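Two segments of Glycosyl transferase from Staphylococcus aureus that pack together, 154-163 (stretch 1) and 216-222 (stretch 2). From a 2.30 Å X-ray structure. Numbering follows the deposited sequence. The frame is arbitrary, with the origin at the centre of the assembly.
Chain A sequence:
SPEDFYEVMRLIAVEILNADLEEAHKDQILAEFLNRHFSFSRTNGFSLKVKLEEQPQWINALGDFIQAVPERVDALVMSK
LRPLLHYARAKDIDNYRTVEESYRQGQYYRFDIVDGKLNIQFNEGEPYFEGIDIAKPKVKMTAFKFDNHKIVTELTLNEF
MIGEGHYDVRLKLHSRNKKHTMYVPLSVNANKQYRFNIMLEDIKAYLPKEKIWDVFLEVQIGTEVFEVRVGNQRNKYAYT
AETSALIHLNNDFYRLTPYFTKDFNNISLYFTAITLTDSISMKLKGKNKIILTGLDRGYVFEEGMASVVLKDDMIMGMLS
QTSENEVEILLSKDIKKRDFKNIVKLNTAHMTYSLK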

# COMPACT_ATOMS: atom_id res chain seq x y z
N GLU A 154 15.78 5.43 -3.30
CA GLU A 154 15.23 6.37 -2.33
C GLU A 154 15.04 7.71 -3.01
O GLU A 154 15.98 8.25 -3.61
CB GLU A 154 16.15 6.50 -1.12
CG GLU A 154 15.63 7.40 -0.01
CD GLU A 154 16.66 7.61 1.07
OE1 GLU A 154 17.62 8.38 0.84
OE2 GLU A 154 16.51 7.00 2.16
N LEU A 155 13.82 8.25 -2.94
CA LEU A 155 13.50 9.55 -3.50
C LEU A 155 13.14 10.49 -2.35
O LEU A 155 12.27 10.16 -1.53
CB LEU A 155 12.34 9.46 -4.50
CG LEU A 155 12.61 8.52 -5.67
CD1 LEU A 155 11.43 8.52 -6.63
CD2 LEU A 155 13.89 8.93 -6.39
N THR A 156 13.80 11.64 -2.30
CA THR A 156 13.60 12.61 -1.23
C THR A 156 12.89 13.83 -1.79
O THR A 156 13.39 14.47 -2.73
CB THR A 156 14.93 13.00 -0.59
OG1 THR A 156 15.53 11.84 0.01
CG2 THR A 156 14.71 14.05 0.49
N LEU A 157 11.73 14.15 -1.24
CA LEU A 157 11.02 15.39 -1.57
C LEU A 157 11.67 16.52 -0.78
O LEU A 157 11.40 16.68 0.41
CB LEU A 157 9.54 15.27 -1.25
CG LEU A 157 8.79 14.04 -1.74
CD1 LEU A 157 7.29 14.23 -1.52
CD2 LEU A 157 9.09 13.78 -3.19
N ASN A 158 12.53 17.29 -1.44
CA ASN A 158 13.22 18.38 -0.74
C ASN A 158 12.27 19.54 -0.45
O ASN A 158 12.35 20.16 0.61
CB ASN A 158 14.42 18.85 -1.55
CG ASN A 158 15.66 18.01 -1.30
OD1 ASN A 158 15.67 17.15 -0.41
ND2 ASN A 158 16.72 18.27 -2.06
N GLU A 159 11.38 19.85 -1.39
CA GLU A 159 10.43 20.94 -1.20
C GLU A 159 9.05 20.50 -1.66
O GLU A 159 8.90 19.95 -2.76
CB GLU A 159 10.88 22.20 -1.94
CG GLU A 159 11.94 22.99 -1.19
CD GLU A 159 12.27 24.31 -1.86
OE1 GLU A 159 11.46 24.77 -2.69
OE2 GLU A 159 13.33 24.88 -1.54
N PHE A 160 8.06 20.76 -0.82
CA PHE A 160 6.67 20.40 -1.09
C PHE A 160 5.81 21.20 -0.13
O PHE A 160 6.07 21.21 1.08
CB PHE A 160 6.44 18.90 -0.92
CG PHE A 160 5.24 18.38 -1.66
CD1 PHE A 160 4.63 19.14 -2.65
CD2 PHE A 160 4.69 17.14 -1.35
CE1 PHE A 160 3.52 18.67 -3.33
CE2 PHE A 160 3.58 16.66 -2.02
CZ PHE A 160 2.99 17.43 -3.01
N MET A 161 4.79 21.87 -0.66
CA MET A 161 3.98 22.76 0.16
C MET A 161 2.98 22.04 1.03
O MET A 161 2.05 22.68 1.54
CB MET A 161 3.27 23.79 -0.72
CG MET A 161 4.14 24.98 -1.06
SD MET A 161 3.33 26.13 -2.16
CE MET A 161 2.60 24.99 -3.30
N ILE A 162 3.12 20.73 1.22
CA ILE A 162 2.18 19.98 2.05
C ILE A 162 2.94 18.89 2.80
O ILE A 162 3.78 18.19 2.21
CB ILE A 162 1.03 19.38 1.22
CG1 ILE A 162 0.15 18.47 2.09
CG2 ILE A 162 1.56 18.67 0.00
CD1 ILE A 162 -1.15 18.02 1.45
N GLY A 163 2.66 18.77 4.09
CA GLY A 163 3.39 17.88 4.96
C GLY A 163 3.08 16.42 4.72
O GLY A 163 2.10 16.03 4.08
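Stretch 2 216-222: FLEVQIG

Stretch 2 lies on stretch 1 as one layer of side chains on another. Residues 216-221 form an extended strand, and stretch 1 enters as a strand at Glu-154 and continues as loop or turn by Phe-160. The two run in the same general direction, so that Leu-217 is level with Leu-155 and Ile-221 with Ile-162. CA of Leu-217 is 8.2 Å from CA of Leu-155, and CA of Ile-221 is 9.6 Å from CA of Ile-162, too far for the backbones to bond directly. No hydrogen bond crosses the interface, which is built of apolar side chains alone.

The alternation of a strand sets the pattern. Leu-217, Val-219 and Ile-221 send their CA-to-CB bonds toward stretch 1, while Phe-216 and Gln-220 turn away and Glu-218 stays out of reach. On the other side Leu-155 and Leu-157 point inward and Thr-156 points away. The carboxylate of Glu-218 and the hydroxyl of Thr-156 find hydrogen bonds elsewhere in the structure; the contacts between the stretches are all apolar.

Leu-217 is the first bump and has the largest area covered by the other stretch. Its forked end reaches two neighbours: CD1 of Leu-217 lies 3.8 Å from CD1 of Leu-155, and CD2 of Leu-217 lies 3.6 Å from CD2 of Leu-157, the closest approach in the contact. Leucine suits this place because its two methyls, carried beyond CB on a flexible stem (chi1 t, chi2 p), can spread across the gap between two inward-facing residues.

Farther along, the roles reverse. Phe-160 supplies the bump and stretch 2 the hollow. The ring, extended by a t rotamer, rests its tip over the notch between two aliphatic side chains: CZ of Phe-160 is 3.8 Å from CG1 of Val-219 and 3.9 Å from CD1 of Ile-221, both approaching the ring obliquely. Those two methyls, 5.0 Å from CG1 of Val-219 to CD1 of Ile-221, form the lips of the notch. Val-219 is short and branched at CB, so it offers a methyl close to its own backbone and leaves room for the long phenylalanine; Ile-221 reaches farther, its chain extended at chi2 (t).

CD1 of Ile-221 also meets Ile-162, at a looser 4.4 Å from its CG2. Within stretch 1, CZ of Phe-160 is 3.6 Å from CG2 of Ile-162, so the tip of Ile-221 rests against a surface made by Phe-160 and Ile-162. Past this point Gly-222 leaves the strand with a positive phi of 69°, a conformation that glycine adopts readily, and contact with stretch 1 ceases.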

# COMPACT_ATOMS: atom_id res chain seq x y z
N PHE A 216 9.43 7.84 -13.13
CA PHE A 216 8.69 8.96 -12.58
C PHE A 216 8.32 8.67 -11.13
O PHE A 216 8.24 7.51 -10.70
CB PHE A 216 7.40 9.24 -13.36
CG PHE A 216 7.61 9.71 -14.77
CD1 PHE A 216 8.00 8.83 -15.76
CD2 PHE A 216 7.37 11.04 -15.12
CE1 PHE A 216 8.18 9.27 -17.07
CE2 PHE A 216 7.54 11.47 -16.42
CZ PHE A 216 7.94 10.59 -17.40
N LEU A 217 8.09 9.74 -10.37
CA LEU A 217 7.43 9.65 -9.07
C LEU A 217 6.05 10.26 -9.20
O LEU A 217 5.91 11.44 -9.55
CB LEU A 217 8.22 10.37 -7.98
CG LEU A 217 7.55 10.29 -6.61
CD1 LEU A 217 7.70 8.89 -6.02
CD2 LEU A 217 8.08 11.34 -5.64
N GLU A 218 5.02 9.46 -8.93
CA GLU A 218 3.65 9.94 -8.93
C GLU A 218 3.27 10.36 -7.52
O GLU A 218 3.51 9.62 -6.56
CB GLU A 218 2.69 8.86 -9.43
CG GLU A 218 1.23 9.28 -9.43
CD GLU A 218 0.28 8.10 -9.40
OE1 GLU A 218 -0.09 7.60 -10.49
OE2 GLU A 218 -0.10 7.66 -8.29
N VAL A 219 2.69 11.56 -7.39
CA VAL A 219 2.27 12.12 -6.12
C VAL A 219 0.81 12.52 -6.24
O VAL A 219 0.48 13.42 -7.02
CB VAL A 219 3.13 13.33 -5.71
CG1 VAL A 219 2.55 13.99 -4.47
CG2 VAL A 219 4.57 12.90 -5.48
N GLN A 220 -0.06 11.87 -5.47
CA GLN A 220 -1.50 12.05 -5.59
C GLN A 220 -2.04 12.75 -4.35
O GLN A 220 -1.73 12.35 -3.22
CB GLN A 220 -2.19 10.70 -5.79
CG GLN A 220 -3.71 10.79 -5.78
CD GLN A 220 -4.35 9.82 -6.76
OE1 GLN A 220 -5.36 10.14 -7.39
NE2 GLN A 220 -3.76 8.64 -6.90
N ILE A 221 -2.85 13.77 -4.57
CA ILE A 221 -3.50 14.53 -3.50
C ILE A 221 -5.00 14.46 -3.77
O ILE A 221 -5.56 15.27 -4.51
CB ILE A 221 -3.01 15.98 -3.44
CG1 ILE A 221 -1.49 16.03 -3.30
CG2 ILE A 221 -3.74 16.75 -2.33
CD1 ILE A 221 -0.91 17.42 -3.47
N GLY A 222 -5.66 13.48 -3.17
CA GLY A 222 -7.06 13.24 -3.49
C GLY A 222 -7.20 12.70 -4.90
O GLY A 222 -7.17 11.49 -5.11